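Local atomic coordinates of gamma-glutamyltranspeptidase (Ggt) (Helicobacter pylori 26695, PDB entry 5BPK), a protein that probably transfers or hydrolyses the gamma-glutamyl group of glutathione and related compounds, as an Ntn-hydrolase of the gamma-glutamyltranspeptidase family. Residues A106-A110 with I250-D255; S127-Y131 with R186-S192. The contacts are given in a common frame with arbitrary orientation. Numbering follows the deposited sequence.

Contact 1: A106-A110 with I250-D255; sequences APLKA and IITKED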
loop_
_atom_site.group_PDB
_atom_site.type_symbol
_atom_site.label_atom_id
_atom_site.label_comp_id
_atom_site.label_asym_id
_atom_site.label_seq_id
_atom_site.Cartn_x
_atom_site.Cartn_y
_atom_site.Cartn_z
ATOM N N ALA A 106 -15.524 -1.653 -7.743
ATOM C CA ALA A 106 -16.038 -1.109 -8.990
ATOM C C ALA A 106 -17.506 -0.767 -8.774
ATOM O O ALA A 106 -18.226 -1.548 -8.169
ATOM C CB ALA A 106 -15.864 -2.103 -10.134
ATOM N N PRO A 107 -17.963 0.400 -9.280
ATOM C CA PRO A 107 -19.353 0.755 -9.044
ATOM C C PRO A 107 -20.328 -0.199 -9.730
ATOM O O PRO A 107 -19.945 -0.956 -10.636
ATOM C CB PRO A 107 -19.454 2.168 -9.634
ATOM C CG PRO A 107 -18.079 2.703 -9.546
ATOM C CD PRO A 107 -17.208 1.526 -9.854
ATOM N N LEU A 108 -21.589 -0.129 -9.311
ATOM C CA LEU A 108 -22.633 -1.018 -9.825
ATOM C C LEU A 108 -22.799 -0.902 -11.334
ATOM O O LEU A 108 -23.156 -1.880 -12.002
ATOM C CB LEU A 108 -23.970 -0.722 -9.129
ATOM C CG LEU A 108 -24.101 -1.277 -7.712
ATOM C CD1 LEU A 108 -25.127 -0.493 -6.881
ATOM C CD2 LEU A 108 -24.446 -2.755 -7.778
ATOM N N LYS A 109 -22.544 0.289 -11.874
ATOM C CA LYS A 109 -22.671 0.519 -13.314
ATOM C C LYS A 109 -21.383 0.241 -14.095
ATOM O O LYS A 109 -21.341 0.429 -15.299
ATOM C CB LYS A 109 -23.217 1.932 -13.587
ATOM C CG LYS A 109 -24.713 2.064 -13.237
ATOM C CD LYS A 109 -24.995 2.916 -11.998
ATOM C CE LYS A 109 -25.744 2.141 -10.903
ATOM N NZ LYS A 109 -25.634 2.783 -9.552
ATOM N N ALA A 110 -20.341 -0.246 -13.417
ATOM C CA ALA A 110 -19.089 -0.590 -14.076
ATOM C C ALA A 110 -19.257 -1.741 -15.063
ATOM O O ALA A 110 -20.056 -2.651 -14.848
ATOM C CB ALA A 110 -18.039 -0.956 -13.038
ATOM N N ILE A 250 -19.912 7.608 -12.191
ATOM C CA ILE A 250 -21.009 6.656 -12.040
ATOM C C ILE A 250 -21.334 6.207 -10.604
ATOM O O ILE A 250 -22.269 5.432 -10.395
ATOM C CB ILE A 250 -20.791 5.402 -12.935
ATOM C CG1 ILE A 250 -19.482 4.685 -12.599
ATOM C CG2 ILE A 250 -20.812 5.783 -14.414
ATOM C CD1 ILE A 250 -19.397 3.285 -13.218
ATOM N N ILE A 251 -20.595 6.698 -9.614
ATOM C CA ILE A 251 -20.866 6.320 -8.226
ATOM C C ILE A 251 -22.130 7.020 -7.738
ATOM O O ILE A 251 -22.307 8.225 -7.939
ATOM C CB ILE A 251 -19.683 6.628 -7.293
ATOM C CG1 ILE A 251 -18.486 5.768 -7.693
ATOM C CG2 ILE A 251 -20.065 6.364 -5.822
ATOM C CD1 ILE A 251 -17.192 6.166 -7.033
ATOM N N THR A 252 -23.005 6.234 -7.121
ATOM C CA THR A 252 -24.305 6.694 -6.665
ATOM C C THR A 252 -24.491 6.449 -5.169
ATOM O O THR A 252 -23.693 5.764 -4.522
ATOM C CB THR A 252 -25.428 5.923 -7.387
ATOM O OG1 THR A 252 -25.360 4.537 -7.034
ATOM C CG2 THR A 252 -25.322 6.080 -8.896
ATOM N N LYS A 253 -25.582 6.976 -4.627
ATOM C CA LYS A 253 -25.956 6.685 -3.247
ATOM C C LYS A 253 -26.129 5.177 -3.002
ATOM O O LYS A 253 -25.871 4.700 -1.899
ATOM C CB LYS A 253 -27.231 7.444 -2.856
ATOM C CG LYS A 253 -26.994 8.923 -2.620
ATOM C CD LYS A 253 -28.263 9.632 -2.167
ATOM C CE LYS A 253 -29.213 9.875 -3.326
ATOM N NZ LYS A 253 -30.359 10.751 -2.926
ATOM N N GLU A 254 -26.567 4.440 -4.020
ATOM C CA GLU A 254 -26.733 2.993 -3.899
ATOM C C GLU A 254 -25.378 2.297 -3.735
ATOM O O GLU A 254 -25.240 1.379 -2.916
ATOM C CB GLU A 254 -27.481 2.402 -5.096
ATOM C CG GLU A 254 -27.900 0.940 -4.872
ATOM C CD GLU A 254 -28.624 0.314 -6.056
ATOM O OE1 GLU A 254 -28.817 0.997 -7.090
ATOM O OE2 GLU A 254 -28.993 -0.877 -5.947
ATOM N N ASP A 255 -24.382 2.745 -4.491
ATOM C CA ASP A 255 -23.019 2.224 -4.339
ATOM C C ASP A 255 -22.520 2.443 -2.917
ATOM O O ASP A 255 -21.971 1.542 -2.287
ATOM C CB ASP A 255 -22.053 2.910 -5.303
ATOM C CG ASP A 255 -22.176 2.418 -6.726
ATOM O OD1 ASP A 255 -22.047 1.206 -6.954
ATOM O OD2 ASP A 255 -22.362 3.253 -7.630
#
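A capped helix start can serve as a socket for a distant turn, and residues 106-110 with 250-255 illustrate the principle. The projecting part is a type I beta turn from Pro-107 to Ala-110, closed by Ala-110 N to Pro-107 O at 2.9 Å. The Pro-107 ring leads, fitting between the two isoleucines: its CB lies 3.8 Å from Ile-250 CD1 and its CG 3.6 Å from Ile-251 CG1. In return the Ile-250 CD1 methyl nestles against the turn itself, 3.7 Å from both Lys-109 C and Ala-110 N. Bump and hollow are thus exchanged. Asp-255 bounds the proline's hollow, with OD2 3.7 Å from Pro-107 CB. The Asp-255 carboxylate also does double duty: OD1 accepts a hydrogen bond from Leu-108 N at 2.7 Å, while OD2 accepts one from Thr-252 N at 3.1 Å. Since Thr-252 OG1 accepts Asp-255 N at 3.3 Å, the pair forms a capping box, and the cap that starts the helix also fastens the turn. Leu-108 rests along the exposed margin, CD1 3.7 Å from Glu-254 CD, and Lys-109 reaches across to a long salt bridge, NZ to Asp-255 OD2 at 3.8 Å. Around this joint, Ile-251 packs on Ile-240 and Met-244 of helix 234-246, to which Lys-253 is tied by a salt bridge with Glu-238. Met-41 and Ile-64 of the other Ggt chain back Pro-107 and Ala-110, so the loop after strand 97-102 is held between the short helix 253-257 and the partner chain.

Contact 2: S127-Y131 with R186-S192; sequences SEDGY and RFLKYSS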
loop_
_atom_site.group_PDB
_atom_site.type_symbol
_atom_site.label_atom_id
_atom_site.label_comp_id
_atom_site.label_asym_id
_atom_site.label_seq_id
_atom_site.Cartn_x
_atom_site.Cartn_y
_atom_site.Cartn_z
ATOM N N SER A 127 -9.011 6.168 -17.192
ATOM C CA SER A 127 -8.800 5.367 -15.978
ATOM C C SER A 127 -7.912 6.075 -14.937
ATOM O O SER A 127 -7.663 5.521 -13.851
ATOM C CB SER A 127 -8.179 4.005 -16.352
ATOM O OG SER A 127 -6.797 4.100 -16.672
ATOM N N GLU A 128 -7.444 7.285 -15.259
ATOM C CA GLU A 128 -6.408 7.969 -14.466
ATOM C C GLU A 128 -6.851 9.309 -13.861
ATOM O O GLU A 128 -6.589 9.571 -12.689
ATOM C CB GLU A 128 -5.167 8.223 -15.326
ATOM C CG GLU A 128 -4.451 6.973 -15.810
ATOM C CD GLU A 128 -3.179 7.286 -16.594
ATOM O OE1 GLU A 128 -2.453 8.220 -16.219
ATOM O OE2 GLU A 128 -2.891 6.576 -17.578
ATOM N N ASP A 129 -7.461 10.166 -14.682
ATOM C CA ASP A 129 -7.871 11.514 -14.283
ATOM C C ASP A 129 -9.397 11.596 -14.264
ATOM O O ASP A 129 -10.061 11.233 -15.247
ATOM C CB ASP A 129 -7.350 12.571 -15.280
ATOM C CG ASP A 129 -5.833 12.702 -15.300
ATOM O OD1 ASP A 129 -5.136 12.084 -14.460
ATOM O OD2 ASP A 129 -5.338 13.449 -16.184
ATOM N N GLY A 130 -9.956 12.105 -13.171
ATOM C CA GLY A 130 -11.378 12.406 -13.092
ATOM C C GLY A 130 -12.262 11.365 -12.438
ATOM O O GLY A 130 -11.783 10.433 -11.792
ATOM N N TYR A 131 -13.564 11.519 -12.652
ATOM C CA TYR A 131 -14.586 10.889 -11.822
ATOM C C TYR A 131 -14.873 9.418 -12.157
ATOM O O TYR A 131 -15.243 8.641 -11.269
ATOM C CB TYR A 131 -15.884 11.704 -11.877
ATOM C CG TYR A 131 -15.815 13.064 -11.192
ATOM C CD1 TYR A 131 -15.098 14.129 -11.752
ATOM C CD2 TYR A 131 -16.467 13.282 -9.986
ATOM C CE1 TYR A 131 -15.049 15.377 -11.127
ATOM C CE2 TYR A 131 -16.418 14.516 -9.345
ATOM C CZ TYR A 131 -15.701 15.562 -9.917
ATOM O OH TYR A 131 -15.660 16.789 -9.295
ATOM N N ARG A 186 -3.368 18.544 -13.491
ATOM C CA ARG A 186 -4.456 17.600 -13.265
ATOM C C ARG A 186 -5.572 18.263 -12.461
ATOM O O ARG A 186 -6.738 18.166 -12.828
ATOM C CB ARG A 186 -3.945 16.349 -12.545
ATOM C CG ARG A 186 -2.816 15.632 -13.286
ATOM C CD ARG A 186 -2.347 14.396 -12.530
ATOM N NE ARG A 186 -3.376 13.368 -12.531
ATOM C CZ ARG A 186 -3.706 12.592 -11.497
ATOM N NH1 ARG A 186 -3.110 12.710 -10.310
ATOM N NH2 ARG A 186 -4.659 11.695 -11.658
ATOM N N PHE A 187 -5.205 18.960 -11.379
ATOM C CA PHE A 187 -6.181 19.671 -10.545
ATOM C C PHE A 187 -6.989 20.666 -11.366
ATOM O O PHE A 187 -8.185 20.828 -11.160
ATOM C CB PHE A 187 -5.502 20.480 -9.445
ATOM C CG PHE A 187 -4.844 19.670 -8.361
ATOM C CD1 PHE A 187 -5.435 18.532 -7.826
ATOM C CD2 PHE A 187 -3.662 20.120 -7.805
ATOM C CE1 PHE A 187 -4.815 17.852 -6.791
ATOM C CE2 PHE A 187 -3.047 19.437 -6.781
ATOM C CZ PHE A 187 -3.624 18.309 -6.274
ATOM N N LEU A 188 -6.318 21.337 -12.296
ATOM C CA LEU A 188 -6.948 22.401 -13.078
ATOM C C LEU A 188 -8.019 21.883 -14.042
ATOM O O LEU A 188 -8.774 22.677 -14.610
ATOM C CB LEU A 188 -5.888 23.232 -13.823
ATOM C CG LEU A 188 -5.116 24.234 -12.963
ATOM C CD1 LEU A 188 -3.834 24.666 -13.639
ATOM C CD2 LEU A 188 -5.983 25.454 -12.606
ATOM N N LYS A 189 -8.099 20.565 -14.218
ATOM C CA LYS A 189 -9.188 19.967 -14.984
ATOM C C LYS A 189 -10.540 19.942 -14.269
ATOM O O LYS A 189 -11.572 19.725 -14.922
ATOM C CB LYS A 189 -8.837 18.534 -15.385
ATOM C CG LYS A 189 -7.623 18.399 -16.280
ATOM C CD LYS A 189 -7.384 16.941 -16.606
ATOM C CE LYS A 189 -6.161 16.716 -17.441
ATOM N NZ LYS A 189 -6.151 15.308 -17.971
ATOM N N TYR A 190 -10.541 20.141 -12.941
ATOM C CA TYR A 190 -11.734 19.936 -12.102
ATOM C C TYR A 190 -12.047 21.164 -11.268
ATOM O O TYR A 190 -11.196 21.645 -10.512
ATOM C CB TYR A 190 -11.551 18.673 -11.224
ATOM C CG TYR A 190 -11.148 17.529 -12.109
ATOM C CD1 TYR A 190 -12.043 17.007 -13.034
ATOM C CD2 TYR A 190 -9.849 17.048 -12.100
ATOM C CE1 TYR A 190 -11.663 16.012 -13.902
ATOM C CE2 TYR A 190 -9.459 16.054 -12.964
ATOM C CZ TYR A 190 -10.367 15.546 -13.863
ATOM O OH TYR A 190 -9.957 14.566 -14.729
ATOM N N SER A 191 -13.257 21.695 -11.442
ATOM C CA SER A 191 -13.686 22.867 -10.679
ATOM C C SER A 191 -13.618 22.618 -9.175
ATOM O O SER A 191 -13.258 23.512 -8.436
ATOM C CB SER A 191 -15.088 23.334 -11.105
ATOM O OG SER A 191 -16.029 22.297 -11.011
ATOM N N SER A 192 -13.947 21.401 -8.727
ATOM C CA SER A 192 -13.862 21.063 -7.308
ATOM C C SER A 192 -12.435 21.203 -6.762
ATOM O O SER A 192 -12.218 21.894 -5.768
ATOM C CB SER A 192 -14.375 19.647 -7.089
ATOM O OG SER A 192 -13.601 18.742 -7.854
HETATM O O HOH W 1 -15.351 19.285 -10.427
#
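Tyr-190 receives on its ring face the edge of Tyr-131, an offset edge-to-face pair with centroids 6.0 Å apart and planes at 72°; Tyr-131 CE1 comes to 3.9 Å from Tyr-190 CD1. The Tyr-190 hydroxyl ends against the backbone, OH 3.1 Å from Asp-129 C and 2.9 Å from Gly-130 N, the latter at an angle too poor for a hydrogen bond. A CB on Gly-130 would collide with that hydroxyl and, at a phi of 97°, with the preceding carbonyl as well, so the close fit depends on glycine. Beside the rings, Asp-129 divides its carboxylate between two cations. Asp-129 OD1 accepts both Arg-186 NE and Arg-186 NH2, each at 2.9 Å, and Asp-129 OD2 takes Lys-189 NZ at 2.7 Å. The type I turn from Phe-187 to Tyr-190 brings Lys-189 round to join Arg-186 in this salt-bridge network. A water spans the far end, donating to Tyr-131 OH at 2.8 Å and accepting from Ser-192 N at 3.1 Å. The polar tips have further partners: Tyr-131 OH bonds Asp-243, Arg-186 NH2 bonds Gly-25 of the other Ggt chain, and Ser-192 OG bonds Ser-29 of that chain. Charge pairing and aromatic packing thus act side by side, and the two positive side chains leave the Asp-129 carboxylate well compensated at a partly exposed subunit boundary.

In the fold
Both contacts draw on the long loop between strand 97-102 and helix 139-150, and contact 2 is nested within the chain loop that contact 1 closes. Their centres are about 19 Å apart and their nearest atoms about 5 Å, so they do not touch, yet Ile-251 of contact 1 and Tyr-131 of contact 2 both pack on Met-244 of helix 234-246. Neither is wholly core or wholly surface: each mixes buried and exposed residues about 21 Å from the chain centre. Contact 1 joins apolar interlocking to a helix cap, whereas contact 2 relies on ion pairs, aromatic rings and water. The other Ggt chain borders both, more extensively at contact 2, whose Glu-128 side chain lies about 11 Å from the bound inhibitor.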